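Local structure of interferon-inducible protein AIM2 (Mus musculus, 4JBM) at residues M139-L144 and I158-F163; E154-R159 and V184-K189. The protein senses double-stranded DNA in the cytosol through the HIN domain described here and assembles the AIM2 inflammasome, leading to pyroptosis. All coordinates share one frame; numbering follows the deposited sequence.

Contact 1. Residues M139-L144 and I158-F163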
ATOM      1  N   MET A 139       0.088  -6.961  16.353  1.00 62.87           N
ATOM      2  CA  MET A 139       0.430  -5.584  16.038  1.00 57.34           C
ATOM      3  C   MET A 139      -0.828  -4.742  16.029  1.00 67.04           C
ATOM      4  O   MET A 139      -1.930  -5.270  16.116  1.00 59.62           O
ATOM      5  CB  MET A 139       1.135  -5.525  14.677  1.00 75.69           C
ATOM      6  CG  MET A 139       2.005  -4.303  14.454  1.00 77.80           C
ATOM      7  SD  MET A 139       2.703  -4.325  12.793  1.00 88.71           S
ATOM      8  CE  MET A 139       3.753  -2.868  12.892  1.00 73.92           C
ATOM      9  N   GLU A 140      -0.665  -3.427  15.970  1.00 70.10           N
ATOM     10  CA  GLU A 140      -1.816  -2.539  15.979  1.00 62.73           C
ATOM     11  C   GLU A 140      -1.845  -1.669  14.726  1.00 52.84           C
ATOM     12  O   GLU A 140      -0.807  -1.251  14.214  1.00 52.24           O
ATOM     13  CB  GLU A 140      -1.831  -1.719  17.266  1.00 78.68           C
ATOM     14  CG  GLU A 140      -1.888  -2.593  18.513  1.00 80.33           C
ATOM     15  CD  GLU A 140      -2.173  -1.802  19.778  1.00 88.25           C
ATOM     16  OE1 GLU A 140      -1.464  -0.806  20.030  1.00 80.77           O
ATOM     17  OE2 GLU A 140      -3.104  -2.180  20.521  1.00 87.54           O
ATOM     18  N   VAL A 141      -3.041  -1.433  14.207  1.00 49.74           N
ATOM     19  CA  VAL A 141      -3.175  -0.655  12.993  1.00 57.79           C
ATOM     20  C   VAL A 141      -4.035   0.524  13.320  1.00 73.15           C
ATOM     21  O   VAL A 141      -5.205   0.372  13.662  1.00 69.98           O
ATOM     22  CB  VAL A 141      -3.820  -1.465  11.859  1.00 61.10           C
ATOM     23  CG1 VAL A 141      -4.114  -0.563  10.665  1.00 47.07           C
ATOM     24  CG2 VAL A 141      -2.908  -2.587  11.457  1.00 52.79           C
ATOM     25  N   LEU A 142      -3.432   1.701  13.227  1.00 69.02           N
ATOM     26  CA  LEU A 142      -4.075   2.930  13.650  1.00 65.00           C
ATOM     27  C   LEU A 142      -4.712   3.643  12.470  1.00 58.54           C
ATOM     28  O   LEU A 142      -4.019   4.133  11.587  1.00 65.92           O
ATOM     29  CB  LEU A 142      -3.033   3.822  14.327  1.00 74.31           C
ATOM     30  CG  LEU A 142      -3.358   5.240  14.797  1.00 74.03           C
ATOM     31  CD1 LEU A 142      -4.504   5.232  15.788  1.00 64.52           C
ATOM     32  CD2 LEU A 142      -2.107   5.824  15.428  1.00 67.29           C
ATOM     33  N   VAL A 143      -6.035   3.700  12.459  1.00 62.42           N
ATOM     34  CA  VAL A 143      -6.736   4.404  11.399  1.00 60.27           C
ATOM     35  C   VAL A 143      -7.337   5.668  12.022  1.00 75.79           C
ATOM     36  O   VAL A 143      -8.226   5.589  12.868  1.00 87.39           O
ATOM     37  CB  VAL A 143      -7.839   3.533  10.775  1.00 68.27           C
ATOM     38  CG1 VAL A 143      -8.746   4.368   9.879  1.00 61.00           C
ATOM     39  CG2 VAL A 143      -7.224   2.369  10.002  1.00 75.49           C
ATOM     40  N   LEU A 144      -6.813   6.833  11.687  1.00 81.31           N
ATOM     41  CA  LEU A 144      -7.361   8.075  12.221  1.00 87.80           C
ATOM     42  C   LEU A 144      -8.666   8.510  11.582  1.00 97.43           C
ATOM     43  O   LEU A 144      -8.890   8.310  10.407  1.00 96.96           O
ATOM     44  CB  LEU A 144      -6.330   9.187  12.182  1.00 68.64           C
ATOM     45  CG  LEU A 144      -5.125   8.838  13.041  1.00 82.99           C
ATOM     46  CD1 LEU A 144      -4.113   9.955  13.108  1.00 91.27           C
ATOM     47  CD2 LEU A 144      -5.538   8.463  14.445  1.00 97.47           C
ATOM     48  N   ILE A 158      -8.696  -6.731   7.223  1.00 50.14           N
ATOM     49  CA  ILE A 158      -8.543  -5.388   6.703  1.00 54.61           C
ATOM     50  C   ILE A 158      -7.498  -5.403   5.600  1.00 52.24           C
ATOM     51  O   ILE A 158      -6.420  -5.983   5.751  1.00 60.77           O
ATOM     52  CB  ILE A 158      -8.171  -4.380   7.806  1.00 54.45           C
ATOM     53  CG1 ILE A 158      -6.937  -4.841   8.573  1.00 47.44           C
ATOM     54  CG2 ILE A 158      -9.319  -4.219   8.763  1.00 54.62           C
ATOM     55  CD1 ILE A 158      -6.582  -3.926   9.758  1.00 52.73           C
ATOM     56  N   ARG A 159      -7.842  -4.806   4.470  1.00 60.03           N
ATOM     57  CA  ARG A 159      -6.910  -4.636   3.365  1.00 64.24           C
ATOM     58  C   ARG A 159      -6.391  -3.206   3.430  1.00 60.16           C
ATOM     59  O   ARG A 159      -7.160  -2.246   3.282  1.00 59.62           O
ATOM     60  CB  ARG A 159      -7.594  -4.942   2.033  1.00 54.88           C
ATOM     61  CG  ARG A 159      -6.666  -5.173   0.843  1.00 60.14           C
ATOM     62  CD  ARG A 159      -7.512  -5.125  -0.404  1.00 71.44           C
ATOM     63  NE  ARG A 159      -7.976  -3.758  -0.630  1.00 81.91           N
ATOM     64  CZ  ARG A 159      -8.876  -3.394  -1.536  1.00 78.81           C
ATOM     65  NH1 ARG A 159      -9.473  -4.295  -2.296  1.00 70.12           N
ATOM     66  NH2 ARG A 159      -9.212  -2.119  -1.648  1.00 77.55           N
ATOM     67  N   LEU A 160      -5.089  -3.097   3.687  1.00 58.74           N
ATOM     68  CA  LEU A 160      -4.373  -1.837   3.837  1.00 53.21           C
ATOM     69  C   LEU A 160      -3.640  -1.493   2.546  1.00 65.58           C
ATOM     70  O   LEU A 160      -2.977  -2.350   1.955  1.00 64.81           O
ATOM     71  CB  LEU A 160      -3.343  -1.954   4.969  1.00 46.50           C
ATOM     72  CG  LEU A 160      -3.747  -1.762   6.436  1.00 65.18           C
ATOM     73  CD1 LEU A 160      -5.043  -2.456   6.752  1.00 71.25           C
ATOM     74  CD2 LEU A 160      -2.648  -2.268   7.353  1.00 55.84           C
ATOM     75  N   THR A 161      -3.766  -0.246   2.108  1.00 54.56           N
ATOM     76  CA  THR A 161      -2.980   0.257   0.982  1.00 54.50           C
ATOM     77  C   THR A 161      -2.264   1.554   1.382  1.00 61.50           C
ATOM     78  O   THR A 161      -2.912   2.515   1.809  1.00 58.39           O
ATOM     79  CB  THR A 161      -3.855   0.498  -0.263  1.00 59.22           C
ATOM     80  OG1 THR A 161      -4.729  -0.621  -0.469  1.00 65.49           O
ATOM     81  CG2 THR A 161      -2.993   0.706  -1.496  1.00 64.41           C
ATOM     82  N   PHE A 162      -0.933   1.555   1.289  1.00 64.16           N
ATOM     83  CA  PHE A 162      -0.113   2.708   1.663  1.00 65.54           C
ATOM     84  C   PHE A 162      -0.268   3.123   3.126  1.00 66.45           C
ATOM     85  O   PHE A 162      -0.450   4.296   3.432  1.00 65.79           O
ATOM     86  CB  PHE A 162      -0.384   3.907   0.745  1.00 82.63           C
ATOM     87  CG  PHE A 162       0.827   4.767   0.472  1.00 88.07           C
ATOM     88  CD1 PHE A 162       1.832   4.340  -0.381  1.00 81.57           C
ATOM     89  CD2 PHE A 162       0.940   6.026   1.061  1.00 91.21           C
ATOM     90  CE1 PHE A 162       2.935   5.141  -0.640  1.00 81.67           C
ATOM     91  CE2 PHE A 162       2.039   6.837   0.812  1.00 84.18           C
ATOM     92  CZ  PHE A 162       3.039   6.393  -0.043  1.00 93.71           C
ATOM     93  N   PHE A 163      -0.200   2.170   4.038  1.00 62.20           N
ATOM     94  CA  PHE A 163      -0.106   2.546   5.431  1.00 67.08           C
ATOM     95  C   PHE A 163       1.378   2.665   5.700  1.00 66.60           C
ATOM     96  O   PHE A 163       2.184   2.244   4.866  1.00 58.87           O
ATOM     97  CB  PHE A 163      -0.761   1.494   6.331  1.00 53.57           C
ATOM     98  CG  PHE A 163      -2.233   1.710   6.528  1.00 65.40           C
ATOM     99  CD1 PHE A 163      -3.092   1.807   5.436  1.00 66.66           C
ATOM    100  CD2 PHE A 163      -2.753   1.871   7.801  1.00 46.61           C
ATOM    101  CE1 PHE A 163      -4.452   2.023   5.619  1.00 59.28           C
ATOM    102  CE2 PHE A 163      -4.110   2.086   7.991  1.00 47.50           C
ATOM    103  CZ  PHE A 163      -4.960   2.169   6.896  1.00 56.44           C
TER
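V141 meets F163 because its first torsion (chi1 172°) sets CG1 anti to the backbone N, while that of F163 (chi1 -87°) sets the ring carbon CG anti to the carbonyl carbon. The two side chains then cross at about a right angle, V141 CG1 lying 3.8 Å from F163 CE2 in an oblique approach. V143 comes to the same corner of the ring from another direction: its CG2 sits at the edge, close to the ring plane, 3.7 Å from F163 CE2 and 3.8 Å from F163 CZ. L160 covers one face, with its CG 3.7 Å above the ring plane and over the centre of F163. The same leucine reaches V141 tip to tip, L160 CD2 being 4.0 Å from V141 CG1. I158 adds a looser touch, its CD1 4.3 Å from V141 CB. No hydrogen bond joins the segments; they are held by apolar packing across the interior of the second OB-fold barrel, with 8.8 Å between the CA atoms of V141 and F163. The chain turns at T161 and F162, with a G1 beta bulge at F162 and F163 against strand 111-123; F163, at this bulge, points toward strand 137-144. Around the cluster, strand 127-134 adds I132 against V141 and I158, strand 111-123 places F116 on I158 and L160, and strand 171-175 supplies L174 to V141 and L160.

Contact 2. Residues E154-R159 and V184-K189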
ATOM      1  N   GLU A 154     -14.612  -8.932  14.749  1.00 93.92           N
ATOM      2  CA  GLU A 154     -13.512  -9.871  14.939  1.00 90.06           C
ATOM      3  C   GLU A 154     -13.647 -11.055  13.986  1.00 89.39           C
ATOM      4  O   GLU A 154     -14.744 -11.584  13.792  1.00 80.83           O
ATOM      5  CB  GLU A 154     -13.464 -10.385  16.375  1.00 99.08           C
ATOM      6  CG  GLU A 154     -12.342 -11.387  16.585  1.00110.58           C
ATOM      7  CD  GLU A 154     -12.500 -12.217  17.839  1.00122.76           C
ATOM      8  OE1 GLU A 154     -13.645 -12.354  18.321  1.00131.26           O
ATOM      9  OE2 GLU A 154     -11.478 -12.736  18.339  1.00125.65           O
ATOM     10  N   GLY A 155     -12.527 -11.466  13.394  1.00 89.38           N
ATOM     11  CA  GLY A 155     -12.511 -12.565  12.447  1.00 83.55           C
ATOM     12  C   GLY A 155     -12.531 -12.052  11.020  1.00 81.82           C
ATOM     13  O   GLY A 155     -12.293 -12.797  10.065  1.00 67.16           O
ATOM     14  N   ASP A 156     -12.795 -10.758  10.876  1.00 71.01           N
ATOM     15  CA  ASP A 156     -12.728 -10.146   9.564  1.00 63.49           C
ATOM     16  C   ASP A 156     -11.283  -9.830   9.205  1.00 53.05           C
ATOM     17  O   ASP A 156     -10.358 -10.081   9.975  1.00 52.33           O
ATOM     18  CB  ASP A 156     -13.562  -8.863   9.509  1.00 75.39           C
ATOM     19  CG  ASP A 156     -15.054  -9.122   9.639  1.00 88.07           C
ATOM     20  OD1 ASP A 156     -15.512 -10.200   9.204  1.00 84.42           O
ATOM     21  OD2 ASP A 156     -15.766  -8.232  10.153  1.00 95.76           O
ATOM     22  N   LYS A 157     -11.101  -9.253   8.030  1.00 52.03           N
ATOM     23  CA  LYS A 157      -9.788  -8.839   7.594  1.00 58.47           C
ATOM     24  C   LYS A 157      -9.844  -7.391   7.153  1.00 55.65           C
ATOM     25  O   LYS A 157     -10.907  -6.873   6.798  1.00 62.37           O
ATOM     26  CB  LYS A 157      -9.286  -9.721   6.448  1.00 60.07           C
ATOM     27  CG  LYS A 157      -9.135 -11.204   6.789  1.00 54.56           C
ATOM     28  CD  LYS A 157      -8.551 -11.960   5.592  1.00 55.75           C
ATOM     29  CE  LYS A 157      -8.337 -13.425   5.899  1.00 48.65           C
ATOM     30  NZ  LYS A 157      -9.608 -14.166   5.798  1.00 73.38           N
ATOM     31  N   ILE A 158      -8.696  -6.731   7.223  1.00 50.14           N
ATOM     32  CA  ILE A 158      -8.543  -5.388   6.703  1.00 54.61           C
ATOM     33  C   ILE A 158      -7.498  -5.403   5.600  1.00 52.24           C
ATOM     34  O   ILE A 158      -6.420  -5.983   5.751  1.00 60.77           O
ATOM     35  CB  ILE A 158      -8.171  -4.380   7.806  1.00 54.45           C
ATOM     36  CG1 ILE A 158      -6.937  -4.841   8.573  1.00 47.44           C
ATOM     37  CG2 ILE A 158      -9.319  -4.219   8.763  1.00 54.62           C
ATOM     38  CD1 ILE A 158      -6.582  -3.926   9.758  1.00 52.73           C
ATOM     39  N   ARG A 159      -7.842  -4.806   4.470  1.00 60.03           N
ATOM     40  CA  ARG A 159      -6.910  -4.636   3.365  1.00 64.24           C
ATOM     41  C   ARG A 159      -6.391  -3.206   3.430  1.00 60.16           C
ATOM     42  O   ARG A 159      -7.160  -2.246   3.282  1.00 59.62           O
ATOM     43  CB  ARG A 159      -7.594  -4.942   2.033  1.00 54.88           C
ATOM     44  CG  ARG A 159      -6.666  -5.173   0.843  1.00 60.14           C
ATOM     45  CD  ARG A 159      -7.512  -5.125  -0.404  1.00 71.44           C
ATOM     46  NE  ARG A 159      -7.976  -3.758  -0.630  1.00 81.91           N
ATOM     47  CZ  ARG A 159      -8.876  -3.394  -1.536  1.00 78.81           C
ATOM     48  NH1 ARG A 159      -9.473  -4.295  -2.296  1.00 70.12           N
ATOM     49  NH2 ARG A 159      -9.212  -2.119  -1.648  1.00 77.55           N
ATOM     50  N   VAL A 184     -12.496  -2.944   4.609  1.00 71.40           N
ATOM     51  CA  VAL A 184     -12.830  -4.069   5.469  1.00 71.17           C
ATOM     52  C   VAL A 184     -13.294  -5.230   4.603  1.00 74.04           C
ATOM     53  O   VAL A 184     -14.217  -5.082   3.792  1.00 68.35           O
ATOM     54  CB  VAL A 184     -13.917  -3.712   6.506  1.00 71.57           C
ATOM     55  CG1 VAL A 184     -14.503  -4.974   7.112  1.00 63.75           C
ATOM     56  CG2 VAL A 184     -13.340  -2.826   7.591  1.00 69.57           C
ATOM     57  N   ILE A 185     -12.640  -6.378   4.775  1.00 62.22           N
ATOM     58  CA  ILE A 185     -13.004  -7.592   4.058  1.00 63.44           C
ATOM     59  C   ILE A 185     -13.690  -8.510   5.052  1.00 71.87           C
ATOM     60  O   ILE A 185     -13.050  -9.057   5.946  1.00 73.59           O
ATOM     61  CB  ILE A 185     -11.773  -8.314   3.468  1.00 72.87           C
ATOM     62  CG1 ILE A 185     -10.874  -7.326   2.715  1.00 67.99           C
ATOM     63  CG2 ILE A 185     -12.215  -9.437   2.542  1.00 65.69           C
ATOM     64  CD1 ILE A 185     -11.468  -6.822   1.410  1.00 65.28           C
ATOM     65  N   LYS A 186     -15.001  -8.661   4.902  1.00 77.71           N
ATOM     66  CA  LYS A 186     -15.793  -9.368   5.896  1.00 78.97           C
ATOM     67  C   LYS A 186     -15.704 -10.876   5.709  1.00 79.23           C
ATOM     68  O   LYS A 186     -15.755 -11.379   4.584  1.00 74.80           O
ATOM     69  CB  LYS A 186     -17.257  -8.924   5.841  1.00 84.41           C
ATOM     70  CG  LYS A 186     -17.483  -7.472   6.208  1.00 83.23           C
ATOM     71  CD  LYS A 186     -18.939  -7.213   6.550  1.00 89.89           C
ATOM     72  CE  LYS A 186     -19.341  -7.947   7.816  1.00 94.31           C
ATOM     73  NZ  LYS A 186     -18.528  -7.519   8.990  1.00 91.79           N
ATOM     74  N   ALA A 187     -15.557 -11.587   6.822  1.00 66.96           N
ATOM     75  CA  ALA A 187     -15.652 -13.032   6.810  1.00 68.40           C
ATOM     76  C   ALA A 187     -17.022 -13.391   6.265  1.00 75.79           C
ATOM     77  O   ALA A 187     -18.000 -12.694   6.531  1.00 79.83           O
ATOM     78  CB  ALA A 187     -15.479 -13.579   8.206  1.00 76.48           C
ATOM     79  N   ALA A 188     -17.103 -14.477   5.506  1.00 93.94           N
ATOM     80  CA  ALA A 188     -18.385 -14.876   4.923  1.00103.92           C
ATOM     81  C   ALA A 188     -19.368 -15.383   5.990  1.00107.35           C
ATOM     82  O   ALA A 188     -18.995 -16.103   6.911  1.00101.61           O
ATOM     83  CB  ALA A 188     -18.173 -15.925   3.852  1.00 97.36           C
ATOM     84  N   LYS A 189     -20.625 -14.989   5.831  1.00111.71           N
ATOM     85  CA  LYS A 189     -21.722 -15.439   6.670  1.00121.35           C
ATOM     86  C   LYS A 189     -22.213 -16.806   6.196  1.00124.27           C
ATOM     87  O   LYS A 189     -22.659 -16.939   5.060  1.00126.45           O
ATOM     88  CB  LYS A 189     -22.862 -14.428   6.597  1.00120.48           C
ATOM     89  CG  LYS A 189     -23.107 -13.900   5.171  1.00117.68           C
ATOM     90  CD  LYS A 189     -24.308 -12.975   5.063  1.00115.55           C
ATOM     91  CE  LYS A 189     -24.566 -12.678   3.598  1.00112.65           C
ATOM     92  NZ  LYS A 189     -25.612 -11.654   3.368  1.00105.03           N
TER
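I185 and D156 have the most surface buried here, with K157 next, in an antiparallel strand pair of the second OB fold followed by bonds from the D156 carboxylate where the pairing ends. The backbones of K157 and I185 form a hydrogen-bonded pair, K157 N giving to I185 O at 2.9 Å and I185 N to K157 O at 2.7 Å. On this face of the sheet I185 touches two residues of the partner strand, its CB 4.1 Å from K157 CB and its CG1 4.1 Å from R159 CB; L115 of strand 111-123 touches both I185 and K157. The chain of K157 then leads its amino end away from strand 181-185. On the other face, the non-hydrogen-bonded pair I158 and V184 has only a loose apolar touch, CG2 to CG2 at 4.4 Å.

Beyond this ladder the side chain of D156 takes over from the backbone. Both carboxylate oxygens of D156 are used. OD2 accepts from the backbone N of E153 and is also met on its syn side, but well out of the carboxylate plane, by K186 NZ, 3.1 Å away, in a salt bridge. K186 runs side by side with D156, and bends at its third and fourth torsions bring NZ to OD2. These partners would be expected to favour a charged carboxylate. On the other oxygen, A187 N lies 2.8 Å from D156 OD1, approaching from the anti side and 35° out of the carboxylate plane, with a nearly straight N-H...O angle of 165°.

In the fold
Contacts 1 and 2 share strand 157-160, and I158 takes part in both, with different branches of its side chain. Their centres lie 14 Å apart, on the same side of the chain's centre. Contact 1 is wholly buried and joins non-adjacent strands through the barrel interior; contact 2 is partly exposed and pairs adjacent strands 157-160 and 181-185 where the strand pairing ends and the C-terminal segment begins. Both lie near the bound double-stranded DNA, with nearest atoms about 8 Å away for contact 1 and about 7 Å for contact 2, so neither touches it directly.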